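Local atomic coordinates of PHOX (Pseudomonas fluorescens, PDB entry 4A9V), a protein that catalyses the hydrolysis of phosphate monoesters as an alkaline phosphatase of the PhoX family, a beta-propeller enzyme with an iron-calcium cofactor. Residues Glu193-Asp198 / Arg269-Asn274; His246-Glu251 / Lys263-Gly268; Phe176-Asn181 / Tyr189-Glu194. One frame throughout, in Å; residues are numbered along the deposited sequence.

Contact 1: residues Glu193-Asp198 / Arg269-Asn274; sequences EENFTD and RFKHEN. With CA (calcium ion), chain Q; FEO (mu-oxo-diiron), chain S.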
loop_
_atom_site.group_PDB
_atom_site.type_symbol
_atom_site.label_atom_id
_atom_site.label_comp_id
_atom_site.label_asym_id
_atom_site.label_seq_id
_atom_site.Cartn_x
_atom_site.Cartn_y
_atom_site.Cartn_z
ATOM N N GLU A 193 1.468 -2.271 7.394
ATOM C CA GLU A 193 1.957 -3.648 7.364
ATOM C C GLU A 193 0.888 -4.541 6.749
ATOM O O GLU A 193 -0.215 -4.648 7.282
ATOM C CB GLU A 193 2.287 -4.109 8.789
ATOM C CG GLU A 193 3.420 -3.306 9.400
ATOM C CD GLU A 193 3.604 -3.476 10.902
ATOM O OE1 GLU A 193 2.770 -4.110 11.589
ATOM O OE2 GLU A 193 4.626 -2.953 11.406
ATOM N N GLU A 194 1.216 -5.161 5.617
ATOM C CA GLU A 194 0.237 -5.916 4.826
ATOM C C GLU A 194 0.453 -7.429 5.006
ATOM O O GLU A 194 -0.083 -8.008 5.941
ATOM C CB GLU A 194 0.272 -5.489 3.345
ATOM C CG GLU A 194 -0.779 -6.182 2.484
ATOM C CD GLU A 194 -0.547 -5.999 1.002
ATOM O OE1 GLU A 194 0.627 -5.862 0.592
ATOM O OE2 GLU A 194 -1.534 -6.075 0.246
ATOM N N ASN A 195 1.313 -8.051 4.201
ATOM C CA ASN A 195 1.457 -9.513 4.222
ATOM C C ASN A 195 2.454 -9.992 5.275
ATOM O O ASN A 195 3.311 -10.856 5.031
ATOM C CB ASN A 195 1.824 -10.022 2.836
ATOM C CG ASN A 195 0.670 -9.894 1.866
ATOM O OD1 ASN A 195 -0.434 -10.366 2.147
ATOM N ND2 ASN A 195 0.880 -9.169 0.782
ATOM N N PHE A 196 2.272 -9.484 6.485
ATOM C CA PHE A 196 3.185 -9.776 7.579
ATOM C C PHE A 196 3.180 -11.256 7.948
ATOM O O PHE A 196 4.195 -11.800 8.370
ATOM C CB PHE A 196 2.863 -8.915 8.808
ATOM C CG PHE A 196 1.559 -9.257 9.473
ATOM C CD1 PHE A 196 0.361 -8.727 9.028
ATOM C CD2 PHE A 196 1.541 -10.073 10.586
ATOM C CE1 PHE A 196 -0.831 -9.061 9.645
ATOM C CE2 PHE A 196 0.354 -10.414 11.201
ATOM C CZ PHE A 196 -0.835 -9.897 10.743
ATOM N N THR A 197 2.030 -11.902 7.798
ATOM C CA THR A 197 1.877 -13.301 8.179
ATOM C C THR A 197 2.765 -14.219 7.352
ATOM O O THR A 197 3.147 -15.287 7.825
ATOM C CB THR A 197 0.414 -13.755 8.037
ATOM O OG1 THR A 197 -0.049 -13.444 6.721
ATOM C CG2 THR A 197 -0.474 -13.051 9.044
ATOM N N ASP A 198 3.108 -13.799 6.134
ATOM C CA ASP A 198 3.952 -14.598 5.237
ATOM C C ASP A 198 5.282 -14.944 5.896
ATOM O O ASP A 198 5.927 -15.928 5.525
ATOM C CB ASP A 198 4.248 -13.820 3.954
ATOM C CG ASP A 198 3.034 -13.649 3.061
ATOM O OD1 ASP A 198 1.922 -14.078 3.436
ATOM O OD2 ASP A 198 3.208 -13.072 1.966
ATOM N N ARG A 269 -5.841 -4.363 13.457
ATOM C CA ARG A 269 -4.842 -5.274 12.910
ATOM C C ARG A 269 -5.450 -6.082 11.771
ATOM O O ARG A 269 -6.482 -6.738 11.947
ATOM C CB ARG A 269 -4.331 -6.219 14.005
ATOM C CG ARG A 269 -3.400 -7.301 13.492
ATOM C CD ARG A 269 -2.726 -8.009 14.649
ATOM N NE ARG A 269 -2.090 -9.257 14.247
ATOM C CZ ARG A 269 -2.707 -10.431 14.172
ATOM N NH1 ARG A 269 -3.999 -10.538 14.438
ATOM N NH2 ARG A 269 -2.036 -11.493 13.759
ATOM N N PHE A 270 -4.818 -6.010 10.605
ATOM C CA PHE A 270 -5.224 -6.721 9.399
ATOM C C PHE A 270 -4.130 -6.465 8.356
ATOM O O PHE A 270 -3.050 -5.987 8.710
ATOM C CB PHE A 270 -6.660 -6.346 8.922
ATOM C CG PHE A 270 -6.938 -4.860 8.818
ATOM C CD1 PHE A 270 -6.707 -4.176 7.633
ATOM C CD2 PHE A 270 -7.651 -4.213 9.818
ATOM C CE1 PHE A 270 -7.094 -2.857 7.488
ATOM C CE2 PHE A 270 -8.040 -2.900 9.679
ATOM C CZ PHE A 270 -7.791 -2.230 8.504
ATOM N N LYS A 271 -4.338 -6.907 7.122
ATOM C CA LYS A 271 -3.305 -6.791 6.103
ATOM C C LYS A 271 -3.458 -5.445 5.382
ATOM O O LYS A 271 -4.075 -5.337 4.320
ATOM C CB LYS A 271 -3.331 -8.006 5.175
ATOM C CG LYS A 271 -3.070 -9.275 5.953
ATOM C CD LYS A 271 -2.920 -10.525 5.111
ATOM C CE LYS A 271 -2.850 -11.739 6.021
ATOM N NZ LYS A 271 -2.776 -13.021 5.274
ATOM N N HIS A 272 -3.006 -4.399 6.069
ATOM C CA HIS A 272 -3.244 -3.022 5.646
ATOM C C HIS A 272 -2.565 -2.721 4.335
ATOM O O HIS A 272 -1.348 -2.865 4.227
ATOM C CB HIS A 272 -2.674 -2.064 6.685
ATOM C CG HIS A 272 -3.423 -2.037 7.985
ATOM N ND1 HIS A 272 -4.460 -1.194 8.197
ATOM C CD2 HIS A 272 -3.220 -2.718 9.172
ATOM C CE1 HIS A 272 -4.901 -1.343 9.453
ATOM N NE2 HIS A 272 -4.151 -2.272 10.050
ATOM N N GLU A 273 -3.307 -2.144 3.390
ATOM C CA GLU A 273 -2.716 -1.646 2.149
ATOM C C GLU A 273 -2.255 -0.198 2.325
ATOM O O GLU A 273 -1.059 0.066 2.414
ATOM C CB GLU A 273 -3.684 -1.769 0.984
ATOM C CG GLU A 273 -3.049 -1.353 -0.336
ATOM C CD GLU A 273 -2.447 -2.505 -1.115
ATOM O OE1 GLU A 273 -2.773 -3.674 -0.783
ATOM O OE2 GLU A 273 -1.685 -2.227 -2.076
ATOM N N ASN A 274 -3.192 0.749 2.367
ATOM C CA ASN A 274 -2.850 2.152 2.613
ATOM C C ASN A 274 -3.777 2.775 3.648
ATOM O O ASN A 274 -4.600 2.105 4.267
ATOM C CB ASN A 274 -2.739 2.983 1.304
ATOM C CG ASN A 274 -4.043 3.646 0.885
ATOM O OD1 ASN A 274 -5.133 3.104 1.081
ATOM N ND2 ASN A 274 -3.926 4.765 0.176
HETATM CA CA CA Q . -0.315 -3.051 -3.747
HETATM FE FE1 FEO S . 1.350 -4.812 -1.003
HETATM FE FE2 FEO S . -2.026 -5.343 -1.623
HETATM O O FEO S . -0.221 -4.916 -2.157
HETATM O O HOH W 1 -0.612 -12.819 3.513
HETATM O O HOH W 2 2.212 -3.803 -2.707
HETATM O O HOH W 3 0.912 -1.153 -2.646
HETATM O O HOH W 4 1.184 -2.039 -5.458
HETATM O O HOH W 5 0.648 -5.233 -4.849
HETATM O O HOH W 6 1.737 -6.774 -2.076
#
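The Phe196 ring carries the CG2 methyl of Thr197 on one face, while at its edge NH2 of Arg269 lies 3.6 Å from CZ of Phe196. Ring and guanidinium are turned 64° to each other, without stacking; the chief polar partner of Arg269 is Ile369. CE1 of His272 sits 3.1 Å above the ring plane of Phe270, toward the rim, and Glu193 O lies at the imidazole edge. NE2 of His272 is hydrogen-bonded to Gly268 O.

The side chains of Glu194 and Glu273 lie side by side, pointing the same way, with their carboxylate planes 87° apart. Each bridges two metals of the phosphatase's iron-calcium cofactor. Glu194, long and extended, puts OE1 on FE1 at 2.0 Å and OE2 on FE2 at 2.1 Å. Glu273 turns at its second torsion (chi2 93°), putting OE1 on FE2 at 2.0 Å and OE2 on the calcium at 2.3 Å. The anionic Glu194 OE2 and Glu273 OE1 can approach to 2.9 Å because FE2 probably offsets their repulsion. Lysine suits position 271 for its length: the chain passes Glu194 O, and NZ of Lys271 donates to OG1 of Thr197 at 3.1 Å. NZ also donates to a water that bridges to Asn195 OD1 and Asp198 OD1; elsewhere it has a salt bridge to Glu293 and a polar partner in Tyr216. The backbone bond from His272 N to Glu193 O is weak.

The loops follow strands 189-193 and 262-264; Asp292 and Glu387 complete FE2, Glu273 rests on Cys179 of strand 178-183, and His272 on Val249 of strand 249-252.

Contact 2: residues His246-Glu251 / Lys263-Gly268; sequences HGWVVE and KRTALG. With EDO (1,2-ethanediol), chain M.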
loop_
_atom_site.group_PDB
_atom_site.type_symbol
_atom_site.label_atom_id
_atom_site.label_comp_id
_atom_site.label_asym_id
_atom_site.label_seq_id
_atom_site.Cartn_x
_atom_site.Cartn_y
_atom_site.Cartn_z
ATOM N N HIS A 246 2.388 -7.336 14.720
ATOM C CA HIS A 246 2.512 -6.884 13.341
ATOM C C HIS A 246 1.155 -6.966 12.688
ATOM O O HIS A 246 0.234 -7.609 13.210
ATOM C CB HIS A 246 3.538 -7.739 12.594
ATOM C CG HIS A 246 4.884 -7.754 13.253
ATOM N ND1 HIS A 246 5.772 -6.740 13.108
ATOM C CD2 HIS A 246 5.397 -8.594 14.233
ATOM C CE1 HIS A 246 6.815 -6.956 13.933
ATOM N NE2 HIS A 246 6.580 -8.079 14.630
ATOM N N GLY A 247 1.002 -6.263 11.567
ATOM C CA GLY A 247 -0.304 -6.052 10.950
ATOM C C GLY A 247 -0.973 -4.749 11.372
ATOM O O GLY A 247 -2.203 -4.653 11.374
ATOM N N TRP A 248 -0.162 -3.733 11.657
ATOM C CA TRP A 248 -0.651 -2.444 12.148
ATOM C C TRP A 248 -0.249 -1.325 11.224
ATOM O O TRP A 248 0.628 -1.479 10.363
ATOM C CB TRP A 248 -0.081 -2.181 13.542
ATOM C CG TRP A 248 -0.370 -3.281 14.533
ATOM C CD1 TRP A 248 0.488 -4.291 14.948
ATOM C CD2 TRP A 248 -1.615 -3.506 15.270
ATOM N NE1 TRP A 248 -0.128 -5.109 15.866
ATOM C CE2 TRP A 248 -1.388 -4.666 16.116
ATOM C CE3 TRP A 248 -2.845 -2.864 15.323
ATOM C CZ2 TRP A 248 -2.342 -5.110 17.011
ATOM C CZ3 TRP A 248 -3.817 -3.349 16.197
ATOM C CH2 TRP A 248 -3.562 -4.437 17.036
ATOM N N VAL A 249 -0.911 -0.189 11.392
ATOM C CA VAL A 249 -0.470 1.079 10.838
ATOM C C VAL A 249 0.541 1.691 11.800
ATOM O O VAL A 249 0.313 1.750 13.007
ATOM C CB VAL A 249 -1.664 2.025 10.647
ATOM C CG1 VAL A 249 -1.200 3.353 10.073
ATOM C CG2 VAL A 249 -2.694 1.388 9.728
ATOM N N VAL A 250 1.667 2.122 11.247
ATOM C CA VAL A 250 2.783 2.632 12.027
ATOM C C VAL A 250 3.033 4.091 11.650
ATOM O O VAL A 250 3.113 4.432 10.473
ATOM C CB VAL A 250 4.051 1.796 11.748
ATOM C CG1 VAL A 250 5.214 2.296 12.587
ATOM C CG2 VAL A 250 3.788 0.326 12.013
ATOM N N GLU A 251 3.112 4.962 12.652
ATOM C CA GLU A 251 3.283 6.392 12.446
ATOM C C GLU A 251 4.746 6.787 12.673
ATOM O O GLU A 251 5.362 6.430 13.687
ATOM C CB GLU A 251 2.363 7.169 13.392
ATOM C CG GLU A 251 2.358 8.666 13.131
ATOM C CD GLU A 251 1.305 9.435 13.912
ATOM O OE1 GLU A 251 0.675 8.851 14.821
ATOM O OE2 GLU A 251 1.182 10.656 13.679
ATOM N N LYS A 263 3.349 1.952 16.543
ATOM C CA LYS A 263 2.252 1.147 16.009
ATOM C C LYS A 263 0.939 1.582 16.644
ATOM O O LYS A 263 0.787 1.561 17.867
ATOM C CB LYS A 263 2.509 -0.339 16.241
ATOM C CG LYS A 263 3.864 -0.787 15.708
ATOM C CD LYS A 263 3.857 -2.193 15.130
ATOM C CE LYS A 263 5.226 -2.545 14.574
ATOM N NZ LYS A 263 5.251 -3.861 13.876
ATOM N N ARG A 264 0.004 2.018 15.807
ATOM C CA ARG A 264 -1.219 2.665 16.269
ATOM C C ARG A 264 -2.355 1.635 16.317
ATOM O O ARG A 264 -3.088 1.442 15.347
ATOM C CB ARG A 264 -1.573 3.837 15.350
ATOM C CG ARG A 264 -0.547 4.958 15.381
ATOM C CD ARG A 264 -0.475 5.629 16.744
ATOM N NE ARG A 264 0.431 6.773 16.743
ATOM C CZ ARG A 264 0.780 7.456 17.828
ATOM N NH1 ARG A 264 0.246 7.160 19.005
ATOM N NH2 ARG A 264 1.655 8.438 17.731
ATOM N N THR A 265 -2.493 0.956 17.452
ATOM C CA THR A 265 -3.409 -0.173 17.535
ATOM C C THR A 265 -4.892 0.208 17.438
ATOM O O THR A 265 -5.714 -0.648 17.113
ATOM C CB THR A 265 -3.159 -1.069 18.767
ATOM O OG1 THR A 265 -3.430 -0.347 19.977
ATOM C CG2 THR A 265 -1.729 -1.602 18.772
ATOM N N ALA A 266 -5.243 1.471 17.677
ATOM C CA ALA A 266 -6.634 1.887 17.522
ATOM C C ALA A 266 -7.135 1.732 16.088
ATOM O O ALA A 266 -8.341 1.698 15.859
ATOM C CB ALA A 266 -6.838 3.318 17.996
ATOM N N LEU A 267 -6.223 1.664 15.122
ATOM C CA LEU A 267 -6.600 1.546 13.715
ATOM C C LEU A 267 -6.763 0.088 13.273
ATOM O O LEU A 267 -7.162 -0.171 12.139
ATOM C CB LEU A 267 -5.593 2.278 12.818
ATOM C CG LEU A 267 -5.793 3.790 12.669
ATOM C CD1 LEU A 267 -5.722 4.531 14.001
ATOM C CD2 LEU A 267 -4.772 4.356 11.690
ATOM N N GLY A 268 -6.578 -0.852 14.200
ATOM C CA GLY A 268 -6.906 -2.252 13.945
ATOM C C GLY A 268 -5.779 -3.043 13.300
ATOM O O GLY A 268 -4.879 -2.466 12.678
HETATM C C1 EDO M . 5.396 9.603 15.090
HETATM O O1 EDO M . 5.323 11.028 15.212
HETATM C C2 EDO M . 4.256 8.974 15.883
HETATM O O2 EDO M . 3.617 9.990 16.668
HETATM O O HOH W 7 -3.226 -0.213 13.071
#
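Antiparallel backbones pair Val250 with Lys263 as a non-hydrogen-bonded pair, followed by one almost straight bond, Arg264 N to Val249 O (2.8 Å, 176°), which arrives nearly along the C=O axis. Beyond it the chains part, and a water takes over, accepting from Val249 N and donating to the carbonyls of Arg264 and Gly268.

Thr265 sets its methyl over one face of Trp248: CG2 stands 3.6 Å from the centroid of the six-membered ring and 7° off its normal, a CH-pi contact. The split nature of threonine fits, since OG1 turns elsewhere, to Ser152 O, just as Trp248 NE1 is hydrogen-bonded to Asn244 O. The aliphatic part of Lys263 lies alongside Val250, with CG of Lys263 3.9 Å from CG2 of Val250, and carries NZ to its salt bridge with Glu193. On Glu251, OE1 offers its anti lone pair to Arg264 NE at 2.8 Å, the acceptor 32° out of the guanidinium plane; a weak bond from NH2 goes to the same oxygen. OE2 of Glu251 is hydrogen-bonded to Thr188 and Trp186, and NH1 of Arg264 has a salt bridge to Asp320. Leu267 CD2 packs on Val249 CB at 4.0 Å. Gly268 adopts backbone angles at which a CB would jam against the preceding carbonyl.

Within the mixed sheet this hairpin places strand 262-264 between strands 148-152 and 249-252, and strand 249-252 borders strand 189-193.

Contact 3: residues Phe176-Asn181 / Tyr189-Glu194; sequences FQNCAN and YLTCEE. With FEO (mu-oxo-diiron), chain S.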
loop_
_atom_site.group_PDB
_atom_site.type_symbol
_atom_site.label_atom_id
_atom_site.label_comp_id
_atom_site.label_asym_id
_atom_site.label_seq_id
_atom_site.Cartn_x
_atom_site.Cartn_y
_atom_site.Cartn_z
ATOM N N PHE A 176 7.763 -4.434 8.825
ATOM C CA PHE A 176 8.165 -5.118 7.610
ATOM C C PHE A 176 6.916 -5.447 6.791
ATOM O O PHE A 176 5.798 -5.188 7.234
ATOM C CB PHE A 176 9.023 -6.369 7.916
ATOM C CG PHE A 176 8.410 -7.322 8.921
ATOM C CD1 PHE A 176 7.437 -8.233 8.529
ATOM C CD2 PHE A 176 8.832 -7.340 10.238
ATOM C CE1 PHE A 176 6.856 -9.091 9.445
ATOM C CE2 PHE A 176 8.283 -8.225 11.150
ATOM C CZ PHE A 176 7.266 -9.071 10.761
ATOM N N GLN A 177 7.110 -5.865 5.546
ATOM C CA GLN A 177 5.996 -6.068 4.619
ATOM C C GLN A 177 5.160 -4.788 4.525
ATOM O O GLN A 177 3.944 -4.807 4.319
ATOM C CB GLN A 177 5.172 -7.310 4.977
ATOM C CG GLN A 177 5.937 -8.614 4.771
ATOM C CD GLN A 177 6.062 -9.091 3.323
ATOM O OE1 GLN A 177 6.776 -10.061 3.057
ATOM N NE2 GLN A 177 5.246 -8.556 2.433
ATOM N N ASN A 178 5.882 -3.681 4.440
ATOM C CA ASN A 178 5.310 -2.342 4.330
ATOM C C ASN A 178 4.824 -2.062 2.919
ATOM O O ASN A 178 5.619 -1.961 1.985
ATOM C CB ASN A 178 6.347 -1.297 4.711
ATOM C CG ASN A 178 6.869 -1.512 6.094
ATOM O OD1 ASN A 178 7.637 -2.446 6.333
ATOM N ND2 ASN A 178 6.305 -0.776 7.044
ATOM N N CYS A 179 3.508 -1.976 2.780
ATOM C CA CYS A 179 2.841 -1.927 1.497
ATOM C C CYS A 179 2.668 -0.468 1.086
ATOM O O CYS A 179 3.563 0.114 0.475
ATOM C CB CYS A 179 1.519 -2.685 1.601
ATOM S SG CYS A 179 0.590 -2.741 0.073
ATOM N N ALA A 180 1.587 0.173 1.505
ATOM C CA ALA A 180 1.410 1.573 1.146
ATOM C C ALA A 180 1.184 2.449 2.387
ATOM O O ALA A 180 1.692 2.133 3.480
ATOM C CB ALA A 180 0.323 1.727 0.077
ATOM N N ASN A 181 0.638 3.644 2.166
ATOM C CA ASN A 181 1.016 4.799 2.953
ATOM C C ASN A 181 -0.169 5.686 3.301
ATOM O O ASN A 181 -1.224 5.629 2.666
ATOM C CB ASN A 181 2.053 5.629 2.179
ATOM C CG ASN A 181 1.503 6.180 0.874
ATOM O OD1 ASN A 181 0.987 5.431 0.033
ATOM N ND2 ASN A 181 1.532 7.495 0.733
ATOM N N TYR A 189 3.998 10.464 8.757
ATOM C CA TYR A 189 3.845 9.459 7.722
ATOM C C TYR A 189 3.241 8.204 8.345
ATOM O O TYR A 189 3.663 7.782 9.428
ATOM C CB TYR A 189 5.228 9.123 7.155
ATOM C CG TYR A 189 5.221 8.110 6.036
ATOM C CD1 TYR A 189 4.659 8.424 4.815
ATOM C CD2 TYR A 189 5.853 6.876 6.169
ATOM C CE1 TYR A 189 4.677 7.526 3.765
ATOM C CE2 TYR A 189 5.878 5.967 5.119
ATOM C CZ TYR A 189 5.309 6.313 3.913
ATOM O OH TYR A 189 5.327 5.460 2.833
ATOM N N LEU A 190 2.273 7.603 7.661
ATOM C CA LEU A 190 1.744 6.305 8.058
ATOM C C LEU A 190 2.221 5.244 7.083
ATOM O O LEU A 190 2.125 5.417 5.861
ATOM C CB LEU A 190 0.211 6.333 8.079
ATOM C CG LEU A 190 -0.435 7.420 8.947
ATOM C CD1 LEU A 190 -1.953 7.310 8.910
ATOM C CD2 LEU A 190 0.076 7.400 10.380
ATOM N N THR A 191 2.776 4.172 7.634
ATOM C CA THR A 191 3.163 3.022 6.849
ATOM C C THR A 191 2.346 1.809 7.289
ATOM O O THR A 191 2.013 1.656 8.461
ATOM C CB THR A 191 4.683 2.751 6.922
ATOM O OG1 THR A 191 5.011 1.731 5.979
ATOM C CG2 THR A 191 5.127 2.307 8.303
ATOM N N CYS A 192 1.988 0.968 6.328
ATOM C CA CYS A 192 0.977 -0.058 6.517
ATOM C C CYS A 192 1.589 -1.444 6.361
ATOM O O CYS A 192 2.150 -1.762 5.315
ATOM C CB CYS A 192 -0.114 0.130 5.474
ATOM S SG CYS A 192 -1.110 1.596 5.775
ATOM N N GLU A 193 1.468 -2.271 7.394
ATOM C CA GLU A 193 1.957 -3.648 7.364
ATOM C C GLU A 193 0.888 -4.541 6.749
ATOM O O GLU A 193 -0.215 -4.648 7.282
ATOM C CB GLU A 193 2.287 -4.109 8.789
ATOM C CG GLU A 193 3.420 -3.306 9.400
ATOM C CD GLU A 193 3.604 -3.476 10.902
ATOM O OE1 GLU A 193 2.770 -4.110 11.589
ATOM O OE2 GLU A 193 4.626 -2.953 11.406
ATOM N N GLU A 194 1.216 -5.161 5.617
ATOM C CA GLU A 194 0.237 -5.916 4.826
ATOM C C GLU A 194 0.453 -7.429 5.006
ATOM O O GLU A 194 -0.083 -8.008 5.941
ATOM C CB GLU A 194 0.272 -5.489 3.345
ATOM C CG GLU A 194 -0.779 -6.182 2.484
ATOM C CD GLU A 194 -0.547 -5.999 1.002
ATOM O OE1 GLU A 194 0.627 -5.862 0.592
ATOM O OE2 GLU A 194 -1.534 -6.075 0.246
HETATM FE FE1 FEO S . 1.350 -4.812 -1.003
HETATM FE FE2 FEO S . -2.026 -5.343 -1.623
HETATM O O FEO S . -0.221 -4.916 -2.157
HETATM O O HOH W 2 2.212 -3.803 -2.707
HETATM O O HOH W 6 1.737 -6.774 -2.076
#
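Cys179, in strand 178-183, and Glu194, just past the end of strand 189-193, reach the same iron. SG of Cys179, anti to the backbone N, binds FE1 at 2.5 Å and lies 3.2 Å from Glu194 OE1, the carboxylate oxygen on that metal. Glu90, two waters and the oxo bridge are the other ligands of FE1; one of these waters donates to the oxo bridge. The sulfur, presumably a thiolate, is a strongly charge-donating ligand among hard oxygen donors and would probably temper the charge on FE1.

Main-chain hydrogen bonds hold both ligands in position. Cys179 N gives a 2.9 Å bond to Cys192 O, at 170° and nearly along the C=O axis, and Glu194 N one of 3.0 Å to Gln177 O, from above the carbonyl plane. Cys192 N to Ala180 O is weak. The register slips by one residue between the pairs Asn178-Glu193 and Asn181-Thr191, a beta bulge that contains Cys179.

Farther out, ND2 of Asn178 donates to Thr191 OG1 at 3.0 Å and 160°, the hydroxyl lying in the amide plane; ND2 also serves Thr175 OG1. Asn88 in turn is hydrogen-bonded to Thr191 OG1, Tyr189 OH and Cys179 O, tying this second shell to the ligand's own backbone. An alanine in place of Asn178 would lose both hydrogen bonds of the side-chain amide, to Thr191 and Thr175, and would probably loosen the strand just before Cys179. Tyr189 OH also packs on CB of Asn181, 3.3 Å away.

The two strands run antiparallel but strongly twisted, 141° between the N-to-C directions of their short axes. Strand 178-183 is outermost in the mixed sheet, with strand 189-193 between it and strand 249-252; Cys179 touches Asp69 of strand 68-76, and Ala180 touches Trp388 of strand 386-391.

All three contacts are buried, but they differ in their distance from the metals. Contacts 1 and 3 share Glu193 and Glu194 and both reach the diiron centre, so their chemistry is dominated by coordinating carboxylates and a sulfur; Glu273 O meets Ala180 N and joins them directly. Contact 2, nested within the loop closed by contact 1, lies farther out and touches no metal: hydrophobic packing, an aromatic face and a salt bridge hold it. Glu193 ties it to the others through Lys263 and the backbone N of Trp248. Contacts 2 and 3 build adjoining hairpins of one sheet, whereas contact 1 joins the loops leaving it.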